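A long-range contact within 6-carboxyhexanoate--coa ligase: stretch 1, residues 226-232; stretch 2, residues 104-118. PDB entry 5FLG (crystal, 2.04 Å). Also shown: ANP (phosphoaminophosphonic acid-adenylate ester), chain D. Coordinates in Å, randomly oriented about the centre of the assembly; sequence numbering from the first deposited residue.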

# COMPACT_ATOMS: atom_id res chain seq x y z
N GLY A 226 -3.17 -6.09 -24.09
CA GLY A 226 -4.11 -7.06 -23.54
C GLY A 226 -5.52 -6.54 -23.73
O GLY A 226 -5.72 -5.52 -24.38
N CYS A 227 -6.49 -7.22 -23.13
CA CYS A 227 -7.89 -6.79 -23.24
C CYS A 227 -8.68 -7.44 -22.12
O CYS A 227 -8.46 -8.61 -21.76
CB CYS A 227 -8.47 -7.21 -24.59
SG CYS A 227 -10.27 -7.15 -24.77
N ARG A 228 -9.54 -6.64 -21.50
CA ARG A 228 -10.50 -7.13 -20.56
C ARG A 228 -11.76 -6.28 -20.78
O ARG A 228 -11.83 -5.14 -20.37
CB ARG A 228 -9.96 -6.95 -19.13
CG ARG A 228 -10.51 -7.94 -18.12
CD ARG A 228 -9.96 -9.30 -18.42
NE ARG A 228 -10.08 -10.30 -17.37
CZ ARG A 228 -9.06 -10.85 -16.73
NH1 ARG A 228 -7.86 -10.26 -16.74
NH2 ARG A 228 -9.22 -11.99 -16.10
N VAL A 229 -12.77 -6.88 -21.38
CA VAL A 229 -14.05 -6.20 -21.62
C VAL A 229 -15.18 -7.05 -21.06
O VAL A 229 -15.24 -8.27 -21.33
CB VAL A 229 -14.31 -6.03 -23.14
CG1 VAL A 229 -15.62 -5.30 -23.38
CG2 VAL A 229 -13.17 -5.26 -23.78
N PHE A 230 -16.14 -6.38 -20.40
CA PHE A 230 -17.33 -7.02 -19.90
C PHE A 230 -18.51 -6.47 -20.70
O PHE A 230 -18.77 -5.28 -20.64
CB PHE A 230 -17.58 -6.69 -18.41
CG PHE A 230 -16.46 -7.08 -17.49
CD1 PHE A 230 -15.57 -8.08 -17.84
CD2 PHE A 230 -16.37 -6.53 -16.23
CE1 PHE A 230 -14.52 -8.41 -16.99
CE2 PHE A 230 -15.35 -6.90 -15.35
CZ PHE A 230 -14.41 -7.84 -15.75
N PHE A 231 -19.23 -7.35 -21.36
CA PHE A 231 -20.38 -6.95 -22.13
C PHE A 231 -21.59 -6.94 -21.22
O PHE A 231 -21.95 -7.97 -20.62
CB PHE A 231 -20.56 -7.91 -23.29
CG PHE A 231 -19.47 -7.81 -24.34
CD1 PHE A 231 -19.58 -6.91 -25.38
CD2 PHE A 231 -18.32 -8.59 -24.25
CE1 PHE A 231 -18.59 -6.81 -26.33
CE2 PHE A 231 -17.31 -8.49 -25.19
CZ PHE A 231 -17.44 -7.59 -26.23
N ILE A 232 -22.13 -5.75 -21.00
CA ILE A 232 -23.17 -5.51 -19.98
C ILE A 232 -24.57 -5.32 -20.57
O ILE A 232 -24.76 -4.58 -21.54
CB ILE A 232 -22.87 -4.24 -19.17
CG1 ILE A 232 -21.48 -4.33 -18.57
CG2 ILE A 232 -23.93 -4.01 -18.11
CD1 ILE A 232 -21.31 -5.40 -17.52
PG ANP D . -0.45 -9.40 -13.76
O1G ANP D . 0.66 -9.18 -12.77
O2G ANP D . 0.06 -9.72 -15.14
O3G ANP D . -1.52 -10.36 -13.34
PB ANP D . -2.83 -7.70 -14.31
O1B ANP D . -3.63 -8.60 -13.43
O2B ANP D . -3.01 -6.23 -14.37
N3B ANP D . -1.17 -7.85 -13.86
PA ANP D . -3.41 -9.68 -16.32
O1A ANP D . -2.63 -10.18 -17.44
O2A ANP D . -3.74 -10.52 -15.12
O3A ANP D . -2.86 -8.24 -15.83
O5' ANP D . -4.83 -9.18 -17.00
C5' ANP D . -4.86 -8.70 -18.31
C4' ANP D . -5.71 -7.43 -18.37
O4' ANP D . -7.01 -7.72 -17.84
C3' ANP D . -5.12 -6.31 -17.51
O3' ANP D . -4.27 -5.46 -18.28
C2' ANP D . -6.34 -5.54 -17.10
O2' ANP D . -6.74 -4.70 -18.18
C1' ANP D . -7.35 -6.65 -16.95
N9 ANP D . -7.39 -7.06 -15.54
C8 ANP D . -6.46 -7.82 -14.85
N7 ANP D . -6.90 -8.06 -13.59
C5 ANP D . -8.10 -7.41 -13.46
C6 ANP D . -9.10 -7.19 -12.41
N6 ANP D . -8.94 -7.68 -11.17
N1 ANP D . -10.21 -6.48 -12.70
C2 ANP D . -10.39 -5.95 -13.91
N3 ANP D . -9.57 -6.14 -14.96
C4 ANP D . -8.39 -6.76 -14.74
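Stretch 2, residues 104-118: GVSRDVIEKAYEQIP

The contact is a small, wholly apolar packing of a helix and its flanking residues against one side of a β-strand, with no hydrogen bond passing between the two stretches. Residues 227-232 form the strand, whose phi/psi values are extended throughout. In stretch 2, G104 leaves a preceding helix in a Schellman motif, at a positive phi of 127° where a CB would jam against the carbonyl oxygen of the residue before, so glycine suits the turn. V105 is extended, S106 takes the N-cap position, and a helix begins at R107.

The two chains run in opposite directions. C227 lies nearest I117, their CA atoms 6.8 Å apart, whereas F231 lies nearest V105, with CA atoms 7.5 Å apart; the start of the strand therefore meets the end of stretch 2, and its later part meets the beginning.

The alternation of a strand decides which residues take part. C227, V229 and F231 point toward stretch 2, while R228, F230 and I232 are out of its reach. R228 serves the nucleotide instead: its NH1 donates a hydrogen bond to O4' of ANP at 2.9 Å, with an angle of 162°.

F231 contributes the largest covered area, its flat, wide ring being able to touch several small side chains at once. Its CD1 lies 3.9 Å from CG1 of V105 and 4.1 Å from CG1 of V109, the latter at the ring edge, and its CE1 is 3.8 Å from CB of A113. V109 and A113 are four residues apart, about one helical turn, so both point toward the strand; the short side chain of A113 lets the ring come close to the helix backbone. The backbone bond from A113 N to V109 O, 3.0 Å, joins these two positions directly.

At the other end, I117 continues the same four-residue spacing. Its long, branched side chain reaches two strand residues: CD1 is 4.0 Å from SG of C227, and CG1 is 4.4 Å from CG2 of V229, a looser approach. The sulfur of C227 behaves here as an apolar surface, and the compact, branched V229 fills the interval between C227 and F231.

Polar residues of the helix keep clear of this seam. R107, D108, E111, K112 and E115 are exposed and out of reach of the strand, which gives the helix an amphipathic character. Near its start, S106 OG donates a very short hydrogen bond of 2.3 Å to OD1 of D108.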

# COMPACT_ATOMS: atom_id res chain seq x y z
N GLY A 104 -24.89 -14.53 -26.77
CA GLY A 104 -25.97 -13.56 -26.78
C GLY A 104 -25.58 -12.13 -27.09
O GLY A 104 -26.43 -11.24 -27.16
N VAL A 105 -24.29 -11.86 -27.26
CA VAL A 105 -23.88 -10.53 -27.69
C VAL A 105 -24.09 -10.38 -29.17
O VAL A 105 -23.56 -11.16 -29.96
CB VAL A 105 -22.40 -10.27 -27.42
CG1 VAL A 105 -22.09 -8.81 -27.70
CG2 VAL A 105 -22.06 -10.62 -25.99
N SER A 106 -24.81 -9.34 -29.57
CA SER A 106 -25.13 -9.22 -31.00
C SER A 106 -23.84 -8.85 -31.76
O SER A 106 -22.94 -8.22 -31.19
CB SER A 106 -26.22 -8.15 -31.24
OG SER A 106 -25.65 -6.86 -31.32
N ARG A 107 -23.79 -9.23 -33.03
CA ARG A 107 -22.64 -9.06 -33.90
C ARG A 107 -22.19 -7.63 -34.07
O ARG A 107 -20.98 -7.35 -34.05
CB ARG A 107 -22.96 -9.64 -35.28
CG ARG A 107 -21.73 -9.86 -36.14
CD ARG A 107 -22.14 -10.51 -37.45
NE ARG A 107 -22.48 -11.91 -37.25
CZ ARG A 107 -22.61 -12.80 -38.23
NH1 ARG A 107 -22.47 -12.41 -39.49
NH2 ARG A 107 -22.90 -14.06 -37.95
N ASP A 108 -23.15 -6.71 -34.17
CA ASP A 108 -22.80 -5.32 -34.34
C ASP A 108 -22.18 -4.74 -33.07
O ASP A 108 -21.24 -3.93 -33.15
CB ASP A 108 -24.03 -4.50 -34.72
CG ASP A 108 -25.13 -4.63 -33.71
OD1 ASP A 108 -25.42 -5.79 -33.36
OD2 ASP A 108 -25.54 -3.60 -33.14
N VAL A 109 -22.64 -5.18 -31.90
CA VAL A 109 -21.96 -4.81 -30.64
C VAL A 109 -20.52 -5.36 -30.56
O VAL A 109 -19.57 -4.65 -30.17
CB VAL A 109 -22.76 -5.29 -29.44
CG1 VAL A 109 -21.96 -5.12 -28.16
CG2 VAL A 109 -24.08 -4.51 -29.37
N ILE A 110 -20.35 -6.59 -31.00
CA ILE A 110 -19.03 -7.23 -30.99
C ILE A 110 -18.08 -6.43 -31.88
O ILE A 110 -16.96 -6.13 -31.49
CB ILE A 110 -19.11 -8.70 -31.49
CG1 ILE A 110 -19.87 -9.56 -30.48
CG2 ILE A 110 -17.71 -9.30 -31.70
CD1 ILE A 110 -20.24 -10.94 -31.01
N GLU A 111 -18.54 -6.06 -33.08
CA GLU A 111 -17.67 -5.36 -34.03
C GLU A 111 -17.30 -3.98 -33.49
O GLU A 111 -16.16 -3.51 -33.60
CB GLU A 111 -18.31 -5.25 -35.40
CG GLU A 111 -18.33 -6.54 -36.21
CD GLU A 111 -19.46 -6.57 -37.24
OE1 GLU A 111 -20.20 -5.57 -37.39
OE2 GLU A 111 -19.64 -7.62 -37.88
N LYS A 112 -18.27 -3.32 -32.89
CA LYS A 112 -18.01 -1.99 -32.38
C LYS A 112 -16.95 -2.09 -31.28
O LYS A 112 -16.12 -1.17 -31.12
CB LYS A 112 -19.27 -1.34 -31.83
CG LYS A 112 -20.27 -0.88 -32.90
CD LYS A 112 -21.60 -0.48 -32.26
CE LYS A 112 -22.61 -0.04 -33.30
NZ LYS A 112 -23.84 0.48 -32.63
N ALA A 113 -17.05 -3.12 -30.45
CA ALA A 113 -16.13 -3.25 -29.34
C ALA A 113 -14.74 -3.54 -29.88
O ALA A 113 -13.76 -2.96 -29.42
CB ALA A 113 -16.58 -4.34 -28.39
N TYR A 114 -14.66 -4.39 -30.89
CA TYR A 114 -13.36 -4.75 -31.48
C TYR A 114 -12.63 -3.59 -32.13
O TYR A 114 -11.42 -3.47 -31.98
CB TYR A 114 -13.46 -5.88 -32.49
CG TYR A 114 -13.13 -7.22 -31.87
CD1 TYR A 114 -14.10 -7.91 -31.14
CD2 TYR A 114 -11.83 -7.73 -31.90
CE1 TYR A 114 -13.81 -9.09 -30.52
CE2 TYR A 114 -11.54 -8.97 -31.32
CZ TYR A 114 -12.52 -9.61 -30.59
OH TYR A 114 -12.32 -10.81 -29.99
N GLU A 115 -13.39 -2.64 -32.68
CA GLU A 115 -12.81 -1.38 -33.14
C GLU A 115 -12.17 -0.57 -32.02
O GLU A 115 -11.27 0.21 -32.29
CB GLU A 115 -13.86 -0.53 -33.86
CG GLU A 115 -14.28 -1.16 -35.18
CD GLU A 115 -15.33 -0.35 -35.92
OE1 GLU A 115 -15.62 0.77 -35.48
OE2 GLU A 115 -15.83 -0.84 -36.95
N GLN A 116 -12.65 -0.71 -30.80
CA GLN A 116 -12.19 0.12 -29.71
C GLN A 116 -11.13 -0.54 -28.82
O GLN A 116 -10.38 0.12 -28.13
CB GLN A 116 -13.39 0.59 -28.90
CG GLN A 116 -14.15 1.67 -29.67
CD GLN A 116 -15.55 1.89 -29.18
OE1 GLN A 116 -15.76 2.45 -28.10
NE2 GLN A 116 -16.52 1.38 -29.91
N ILE A 117 -10.94 -1.83 -29.02
CA ILE A 117 -10.06 -2.59 -28.15
C ILE A 117 -8.62 -2.08 -28.15
O ILE A 117 -8.15 -1.71 -27.09
CB ILE A 117 -10.14 -4.09 -28.46
CG1 ILE A 117 -11.38 -4.66 -27.78
CG2 ILE A 117 -8.88 -4.80 -27.95
CD1 ILE A 117 -11.82 -6.01 -28.30
N PRO A 118 -8.08 -1.73 -29.32
CA PRO A 118 -6.79 -1.03 -29.39
C PRO A 118 -6.67 0.22 -28.55
O PRO A 118 -5.68 0.38 -27.83
CB PRO A 118 -6.65 -0.69 -30.89
CG PRO A 118 -7.44 -1.77 -31.56
CD PRO A 118 -8.63 -1.96 -30.67